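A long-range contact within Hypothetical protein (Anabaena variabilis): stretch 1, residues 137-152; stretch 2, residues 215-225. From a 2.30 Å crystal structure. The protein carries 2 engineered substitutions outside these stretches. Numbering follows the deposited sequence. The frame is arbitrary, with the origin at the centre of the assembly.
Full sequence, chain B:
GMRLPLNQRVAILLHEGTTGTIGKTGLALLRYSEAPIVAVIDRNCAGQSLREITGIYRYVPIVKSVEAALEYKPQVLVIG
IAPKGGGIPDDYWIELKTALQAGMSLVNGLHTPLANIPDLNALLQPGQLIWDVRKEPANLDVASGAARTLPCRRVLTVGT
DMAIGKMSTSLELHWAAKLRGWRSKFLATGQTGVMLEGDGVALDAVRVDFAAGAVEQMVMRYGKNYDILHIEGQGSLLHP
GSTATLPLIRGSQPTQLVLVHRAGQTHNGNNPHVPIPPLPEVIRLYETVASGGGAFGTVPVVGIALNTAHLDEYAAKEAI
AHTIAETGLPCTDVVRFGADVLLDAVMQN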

ATOM      1  N   PRO B 137       7.232  -0.623 -11.653  1.00 41.59           N
ATOM      2  CA  PRO B 137       7.492  -1.595 -12.720  1.00 42.74           C
ATOM      3  C   PRO B 137       6.263  -1.823 -13.608  1.00 43.51           C
ATOM      4  O   PRO B 137       5.117  -1.635 -13.175  1.00 44.45           O
ATOM      5  CB  PRO B 137       7.829  -2.879 -11.961  1.00 43.08           C
ATOM      6  CG  PRO B 137       8.207  -2.446 -10.593  1.00 43.03           C
ATOM      7  CD  PRO B 137       7.418  -1.214 -10.318  1.00 41.60           C
ATOM      8  N   ALA B 138       6.507  -2.217 -14.843  1.00 44.48           N
ATOM      9  CA  ALA B 138       5.433  -2.470 -15.787  1.00 44.45           C
ATOM     10  C   ALA B 138       4.802  -3.852 -15.602  1.00 44.07           C
ATOM     11  O   ALA B 138       5.407  -4.766 -15.037  1.00 43.32           O
ATOM     12  CB  ALA B 138       5.972  -2.350 -17.204  1.00 44.52           C
ATOM     13  N   ASN B 139       3.584  -3.981 -16.119  1.00 45.65           N
ATOM     14  CA  ASN B 139       2.855  -5.248 -16.162  1.00 47.09           C
ATOM     15  C   ASN B 139       2.630  -5.906 -14.816  1.00 46.54           C
ATOM     16  O   ASN B 139       2.808  -7.116 -14.671  1.00 47.81           O
ATOM     17  CB  ASN B 139       3.565  -6.233 -17.113  1.00 47.64           C
ATOM     18  CG  ASN B 139       3.779  -5.651 -18.511  1.00 52.12           C
ATOM     19  OD1 ASN B 139       4.854  -5.804 -19.093  1.00 55.04           O
ATOM     20  ND2 ASN B 139       2.763  -4.960 -19.042  1.00 54.54           N
ATOM     21  N   LEU B 140       2.237  -5.113 -13.831  1.00 46.00           N
ATOM     22  CA  LEU B 140       1.936  -5.651 -12.527  1.00 45.44           C
ATOM     23  C   LEU B 140       0.507  -6.157 -12.529  1.00 46.88           C
ATOM     24  O   LEU B 140      -0.342  -5.653 -13.265  1.00 46.36           O
ATOM     25  CB  LEU B 140       2.118  -4.597 -11.450  1.00 45.68           C
ATOM     26  CG  LEU B 140       3.564  -4.154 -11.235  1.00 45.00           C
ATOM     27  CD1 LEU B 140       3.611  -3.121 -10.121  1.00 41.54           C
ATOM     28  CD2 LEU B 140       4.470  -5.360 -10.910  1.00 41.77           C
ATOM     29  N   ASP B 141       0.259  -7.192 -11.733  1.00 48.56           N
ATOM     30  CA  ASP B 141      -1.078  -7.752 -11.605  1.00 48.90           C
ATOM     31  C   ASP B 141      -1.319  -7.867 -10.109  1.00 47.51           C
ATOM     32  O   ASP B 141      -0.460  -7.462  -9.321  1.00 47.32           O
ATOM     33  CB  ASP B 141      -1.176  -9.118 -12.292  1.00 49.48           C
ATOM     34  CG  ASP B 141      -2.586  -9.422 -12.807  1.00 57.36           C
ATOM     35  OD1 ASP B 141      -3.495  -8.569 -12.643  1.00 58.08           O
ATOM     36  OD2 ASP B 141      -2.788 -10.517 -13.385  1.00 64.35           O
ATOM     37  N   VAL B 142      -2.486  -8.378  -9.719  1.00 45.48           N
ATOM     38  CA  VAL B 142      -2.795  -8.571  -8.313  1.00 44.23           C
ATOM     39  C   VAL B 142      -2.096  -9.868  -7.876  1.00 43.11           C
ATOM     40  O   VAL B 142      -2.005 -10.821  -8.653  1.00 43.04           O
ATOM     41  CB  VAL B 142      -4.322  -8.572  -8.069  1.00 44.54           C
ATOM     42  CG1 VAL B 142      -4.637  -8.872  -6.603  1.00 47.41           C
ATOM     43  CG2 VAL B 142      -4.898  -7.202  -8.458  1.00 43.25           C
ATOM     44  N   ALA B 143      -1.557  -9.884  -6.659  1.00 41.46           N
ATOM     45  CA  ALA B 143      -0.864 -11.078  -6.156  1.00 39.10           C
ATOM     46  C   ALA B 143      -1.869 -12.143  -5.721  1.00 39.54           C
ATOM     47  O   ALA B 143      -2.993 -11.819  -5.319  1.00 37.83           O
ATOM     48  CB  ALA B 143       0.030 -10.725  -5.023  1.00 39.64           C
ATOM     49  N   SER B 144      -1.447 -13.406  -5.787  1.00 38.51           N
ATOM     50  CA  SER B 144      -2.309 -14.537  -5.440  1.00 39.90           C
ATOM     51  C   SER B 144      -1.673 -15.518  -4.449  1.00 40.10           C
ATOM     52  O   SER B 144      -2.152 -16.649  -4.312  1.00 40.77           O
ATOM     53  CB  SER B 144      -2.669 -15.299  -6.723  1.00 39.10           C
ATOM     54  OG  SER B 144      -1.517 -15.916  -7.275  1.00 39.57           O
ATOM     55  N   GLY B 145      -0.619 -15.093  -3.754  1.00 39.60           N
ATOM     56  CA  GLY B 145       0.096 -15.977  -2.835  1.00 39.72           C
ATOM     57  C   GLY B 145       0.908 -17.082  -3.523  1.00 39.71           C
ATOM     58  O   GLY B 145       1.238 -18.091  -2.888  1.00 38.81           O
ATOM     59  N   ALA B 146       1.265 -16.871  -4.799  1.00 39.41           N
ATOM     60  CA  ALA B 146       1.995 -17.861  -5.617  1.00 38.64           C
ATOM     61  C   ALA B 146       3.378 -18.211  -5.106  1.00 38.98           C
ATOM     62  O   ALA B 146       3.889 -19.266  -5.454  1.00 38.95           O
ATOM     63  CB  ALA B 146       2.112 -17.386  -7.057  1.00 38.88           C
ATOM     64  N   ALA B 147       3.982 -17.326  -4.308  1.00 38.89           N
ATOM     65  CA  ALA B 147       5.310 -17.548  -3.754  1.00 38.99           C
ATOM     66  C   ALA B 147       5.352 -18.685  -2.733  1.00 40.06           C
ATOM     67  O   ALA B 147       6.410 -19.240  -2.498  1.00 40.42           O
ATOM     68  CB  ALA B 147       5.826 -16.270  -3.126  1.00 39.71           C
ATOM     69  N   ARG B 148       4.206 -19.033  -2.138  1.00 39.93           N
ATOM     70  CA  ARG B 148       4.129 -20.108  -1.153  1.00 40.74           C
ATOM     71  C   ARG B 148       4.545 -21.440  -1.751  1.00 42.78           C
ATOM     72  O   ARG B 148       4.873 -22.376  -1.027  1.00 43.45           O
ATOM     73  CB  ARG B 148       2.696 -20.252  -0.630  1.00 41.07           C
ATOM     74  CG  ARG B 148       1.777 -20.989  -1.558  1.00 42.25           C
ATOM     75  CD  ARG B 148       0.331 -20.861  -1.155  1.00 42.94           C
ATOM     76  NE  ARG B 148      -0.502 -21.740  -1.968  1.00 43.02           N
ATOM     77  CZ  ARG B 148      -0.839 -21.527  -3.246  1.00 45.40           C
ATOM     78  NH1 ARG B 148      -0.443 -20.441  -3.915  1.00 44.34           N
ATOM     79  NH2 ARG B 148      -1.608 -22.410  -3.867  1.00 43.04           N
ATOM     80  N   THR B 149       4.438 -21.515  -3.079  1.00 43.71           N
ATOM     81  CA  THR B 149       4.787 -22.662  -3.904  1.00 43.97           C
ATOM     82  C   THR B 149       6.299 -22.873  -4.105  1.00 44.01           C
ATOM     83  O   THR B 149       6.721 -23.946  -4.554  1.00 44.54           O
ATOM     84  CB  THR B 149       4.232 -22.388  -5.322  1.00 42.99           C
ATOM     85  OG1 THR B 149       2.845 -22.052  -5.252  1.00 48.58           O
ATOM     86  CG2 THR B 149       4.366 -23.539  -6.190  1.00 46.89           C
ATOM     87  N   LEU B 150       7.098 -21.848  -3.808  1.00 42.39           N
ATOM     88  CA  LEU B 150       8.520 -21.886  -4.090  1.00 43.15           C
ATOM     89  C   LEU B 150       9.294 -22.760  -3.106  1.00 42.98           C
ATOM     90  O   LEU B 150       8.937 -22.837  -1.931  1.00 41.59           O
ATOM     91  CB  LEU B 150       9.111 -20.478  -4.138  1.00 44.39           C
ATOM     92  CG  LEU B 150       8.600 -19.525  -5.221  1.00 43.87           C
ATOM     93  CD1 LEU B 150       9.045 -18.111  -4.872  1.00 48.00           C
ATOM     94  CD2 LEU B 150       9.073 -19.910  -6.598  1.00 46.02           C
ATOM     95  N   PRO B 151      10.348 -23.435  -3.606  1.00 42.68           N
ATOM     96  CA  PRO B 151      11.147 -24.364  -2.808  1.00 43.17           C
ATOM     97  C   PRO B 151      12.125 -23.692  -1.874  1.00 41.94           C
ATOM     98  O   PRO B 151      12.492 -24.257  -0.859  1.00 43.76           O
ATOM     99  CB  PRO B 151      11.921 -25.152  -3.879  1.00 43.98           C
ATOM    100  CG  PRO B 151      12.115 -24.146  -4.993  1.00 44.81           C
ATOM    101  CD  PRO B 151      10.834 -23.354  -5.006  1.00 42.86           C
ATOM    102  N   CYS B 152      12.548 -22.493  -2.228  1.00 42.04           N
ATOM    103  CA  CYS B 152      13.500 -21.737  -1.438  1.00 41.25           C
ATOM    104  C   CYS B 152      12.925 -21.190  -0.143  1.00 40.53           C
ATOM    105  O   CYS B 152      11.723 -21.063   0.017  1.00 40.23           O
ATOM    106  CB  CYS B 152      13.967 -20.537  -2.256  1.00 40.79           C
ATOM    107  SG  CYS B 152      12.655 -19.347  -2.626  1.00 44.49           S
ATOM    108  N   VAL B 215       5.836  -7.344  -5.321  1.00 37.73           N
ATOM    109  CA  VAL B 215       6.719  -8.186  -4.499  1.00 37.65           C
ATOM    110  C   VAL B 215       6.663  -9.625  -5.020  1.00 37.41           C
ATOM    111  O   VAL B 215       7.696 -10.248  -5.248  1.00 38.81           O
ATOM    112  CB  VAL B 215       6.332  -8.130  -2.989  1.00 37.25           C
ATOM    113  CG1 VAL B 215       7.193  -9.083  -2.164  1.00 36.82           C
ATOM    114  CG2 VAL B 215       6.454  -6.703  -2.453  1.00 35.44           C
ATOM    115  N   GLU B 216       5.455 -10.133  -5.238  1.00 36.77           N
ATOM    116  CA  GLU B 216       5.290 -11.487  -5.743  1.00 38.35           C
ATOM    117  C   GLU B 216       6.066 -11.701  -7.048  1.00 38.53           C
ATOM    118  O   GLU B 216       6.760 -12.690  -7.207  1.00 38.76           O
ATOM    119  CB  GLU B 216       3.811 -11.784  -5.976  1.00 38.19           C
ATOM    120  CG  GLU B 216       3.529 -13.188  -6.392  1.00 39.26           C
ATOM    121  CD  GLU B 216       2.064 -13.427  -6.608  1.00 39.66           C
ATOM    122  OE1 GLU B 216       1.522 -12.940  -7.621  1.00 44.71           O
ATOM    123  OE2 GLU B 216       1.455 -14.135  -5.787  1.00 42.47           O
ATOM    124  N   GLN B 217       5.940 -10.755  -7.964  1.00 38.76           N
ATOM    125  CA  GLN B 217       6.598 -10.838  -9.260  1.00 40.01           C
ATOM    126  C   GLN B 217       8.119 -10.990  -9.146  1.00 37.08           C
ATOM    127  O   GLN B 217       8.708 -11.812  -9.829  1.00 36.65           O
ATOM    128  CB  GLN B 217       6.262  -9.593 -10.082  1.00 40.12           C
ATOM    129  CG  GLN B 217       6.571  -9.701 -11.537  1.00 45.21           C
ATOM    130  CD  GLN B 217       6.560  -8.338 -12.204  1.00 48.93           C
ATOM    131  OE1 GLN B 217       7.344  -7.444 -11.827  1.00 49.12           O
ATOM    132  NE2 GLN B 217       5.686  -8.171 -13.208  1.00 44.34           N
HETATM  133  N   MSE B 218       8.743 -10.208  -8.285  1.00 36.54           N
HETATM  134  CA  MSE B 218      10.192 -10.282  -8.099  1.00 38.49           C
HETATM  135  C   MSE B 218      10.594 -11.612  -7.469  1.00 37.42           C
HETATM  136  O   MSE B 218      11.561 -12.249  -7.889  1.00 36.10           O
HETATM  137  CB  MSE B 218      10.667  -9.117  -7.218  1.00 39.27           C
HETATM  138  CG  MSE B 218      12.171  -9.062  -6.988  1.00 39.92           C
HETATM  139 SE   MSE B 218      12.695  -7.482  -5.962  0.75 40.82          SE
HETATM  140  CE  MSE B 218      11.484  -7.787  -4.538  1.00 33.63           C
ATOM    141  N   VAL B 219       9.845 -12.010  -6.449  1.00 38.07           N
ATOM    142  CA  VAL B 219      10.090 -13.261  -5.724  1.00 38.07           C
ATOM    143  C   VAL B 219       9.904 -14.487  -6.629  1.00 38.10           C
ATOM    144  O   VAL B 219      10.655 -15.456  -6.521  1.00 39.15           O
ATOM    145  CB  VAL B 219       9.186 -13.343  -4.472  1.00 37.66           C
ATOM    146  CG1 VAL B 219       9.168 -14.733  -3.880  1.00 38.89           C
ATOM    147  CG2 VAL B 219       9.638 -12.277  -3.417  1.00 37.77           C
HETATM  148  N   MSE B 220       8.918 -14.456  -7.517  1.00 38.01           N
HETATM  149  CA  MSE B 220       8.731 -15.579  -8.455  1.00 40.33           C
HETATM  150  C   MSE B 220       9.819 -15.618  -9.535  1.00 41.49           C
HETATM  151  O   MSE B 220      10.102 -16.669 -10.092  1.00 43.04           O
HETATM  152  CB  MSE B 220       7.360 -15.510  -9.128  1.00 40.09           C
HETATM  153  CG  MSE B 220       6.185 -15.668  -8.193  1.00 41.73           C
HETATM  154 SE   MSE B 220       6.138 -17.389  -7.354  0.75 42.61          SE
HETATM  155  CE  MSE B 220       5.674 -18.478  -8.859  1.00 39.73           C
ATOM    156  N   ARG B 221      10.426 -14.472  -9.820  1.00 43.08           N
ATOM    157  CA  ARG B 221      11.457 -14.355 -10.844  1.00 43.97           C
ATOM    158  C   ARG B 221      12.761 -15.081 -10.480  1.00 44.10           C
ATOM    159  O   ARG B 221      13.422 -15.621 -11.359  1.00 44.02           O
ATOM    160  CB  ARG B 221      11.699 -12.861 -11.163  1.00 44.56           C
ATOM    161  CG  ARG B 221      12.805 -12.551 -12.172  1.00 47.58           C
ATOM    162  CD  ARG B 221      12.487 -11.318 -13.042  1.00 49.71           C
ATOM    163  NE  ARG B 221      11.865 -10.220 -12.310  1.00 56.06           N
ATOM    164  N   TYR B 222      13.103 -15.129  -9.195  1.00 43.73           N
ATOM    165  CA  TYR B 222      14.355 -15.762  -8.744  1.00 43.57           C
ATOM    166  C   TYR B 222      14.187 -16.997  -7.865  1.00 42.97           C
ATOM    167  O   TYR B 222      15.107 -17.791  -7.767  1.00 43.34           O
ATOM    168  CB  TYR B 222      15.209 -14.731  -7.982  1.00 43.33           C
ATOM    169  CG  TYR B 222      15.478 -13.488  -8.799  1.00 43.00           C
ATOM    170  CD1 TYR B 222      16.439 -13.490  -9.819  1.00 42.28           C
ATOM    171  CD2 TYR B 222      14.756 -12.312  -8.568  1.00 40.28           C
ATOM    172  CE1 TYR B 222      16.671 -12.346 -10.595  1.00 44.10           C
ATOM    173  CE2 TYR B 222      14.986 -11.167  -9.320  1.00 44.61           C
ATOM    174  CZ  TYR B 222      15.936 -11.186 -10.336  1.00 45.32           C
ATOM    175  OH  TYR B 222      16.145 -10.044 -11.072  1.00 44.83           O
ATOM    176  N   GLY B 223      13.015 -17.162  -7.261  1.00 43.74           N
ATOM    177  CA  GLY B 223      12.735 -18.230  -6.292  1.00 44.22           C
ATOM    178  C   GLY B 223      13.084 -19.667  -6.593  1.00 44.40           C
ATOM    179  O   GLY B 223      13.465 -20.416  -5.696  1.00 45.12           O
ATOM    180  N   LYS B 224      12.944 -20.060  -7.848  1.00 45.18           N
ATOM    181  CA  LYS B 224      13.257 -21.414  -8.263  1.00 45.51           C
ATOM    182  C   LYS B 224      14.770 -21.626  -8.463  1.00 44.84           C
ATOM    183  O   LYS B 224      15.217 -22.768  -8.585  1.00 45.20           O
ATOM    184  CB  LYS B 224      12.489 -21.752  -9.545  1.00 45.60           C
ATOM    185  CG  LYS B 224      10.962 -21.692  -9.383  1.00 46.61           C
ATOM    186  CD  LYS B 224      10.220 -21.860 -10.717  1.00 48.60           C
ATOM    187  CE  LYS B 224       8.726 -21.616 -10.523  1.00 52.02           C
ATOM    188  NZ  LYS B 224       7.972 -21.662 -11.802  1.00 59.88           N
ATOM    189  N   ASN B 225      15.554 -20.545  -8.472  1.00 42.61           N
ATOM    190  CA  ASN B 225      16.990 -20.636  -8.705  1.00 42.10           C
ATOM    191  C   ASN B 225      17.893 -20.514  -7.483  1.00 39.98           C
ATOM    192  O   ASN B 225      19.097 -20.614  -7.613  1.00 36.05           O
ATOM    193  CB  ASN B 225      17.408 -19.608  -9.760  1.00 42.11           C
ATOM    194  CG  ASN B 225      16.858 -19.931 -11.132  1.00 46.98           C
ATOM    195  OD1 ASN B 225      16.858 -21.093 -11.574  1.00 51.40           O
ATOM    196  ND2 ASN B 225      16.396 -18.903 -11.829  1.00 50.42           N
TER
HETATM  197  O   HOH W   1       2.925 -14.631  -3.392  1.00 28.52           O

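Stretch 1 is loop or turn apart from a 3-10 segment at 146-149, and it lies along the helix of stretch 2. From Ala-143 onward the CA pairing advances in the same sense on both stretches: Ala-143 CA is 6.2 Å from Glu-216 CA, Ala-147 CA 6.1 Å from Met-220 CA, and Leu-150 CA 6.0 Å from Gly-223 CA. Steps of three or four residues on each side keep the separation nearly constant over these three pairs, and 640 Å² is buried in all. Leu-140 CA lies farther off, 7.7 Å from Gln-217 CA.

Glu-216 covers the most surface. Its chi1 and chi2 are both t, so the chain extends from the helix and brings the carboxylate to the start of the 3-10 turn. Glu-216 OE2 accepts hydrogen bonds from Ser-144 N (3.0 Å, N-H...O angle 154°) and Ala-146 N (2.9 Å, 152°). Water 1 adds to this cluster: it accepts a hydrogen bond from Ala-147 N at 3.0 Å and lies 2.9 Å from Glu-216 OE2, to which it can donate. One carboxylate oxygen thus takes up the amides of Ser-144 and Ala-146, neither of which has a backbone acceptor within this stretch. Glu-216 OE1 instead packs beside Ala-143, 3.4 Å from its CA.

Leu-150 dominates the other end. With chi1 m and chi2 t, it places CD1 3.5 Å from Val-219 CG1 and 3.9 Å from Met-220 SE, an apolar cluster that Ala-147 extends through its CB, 3.8 Å from Val-219 CG1. Gly-223 makes this fit possible: Leu-150 CD1 sits 4.0 Å from Gly-223 CA, and an ideal CB there would fall 2.5 Å from the same methyl, a clash.

Between these anchors, selenomethionine Met-220 folds its side chain (m, m, m) so that SE, 3.5 Å from Ala-146 O, lies against the turn. Gln-217 covers comparable area near Leu-140, but its NE2, 3.4 Å from Asn-139 O, has too poor an angle for a hydrogen bond.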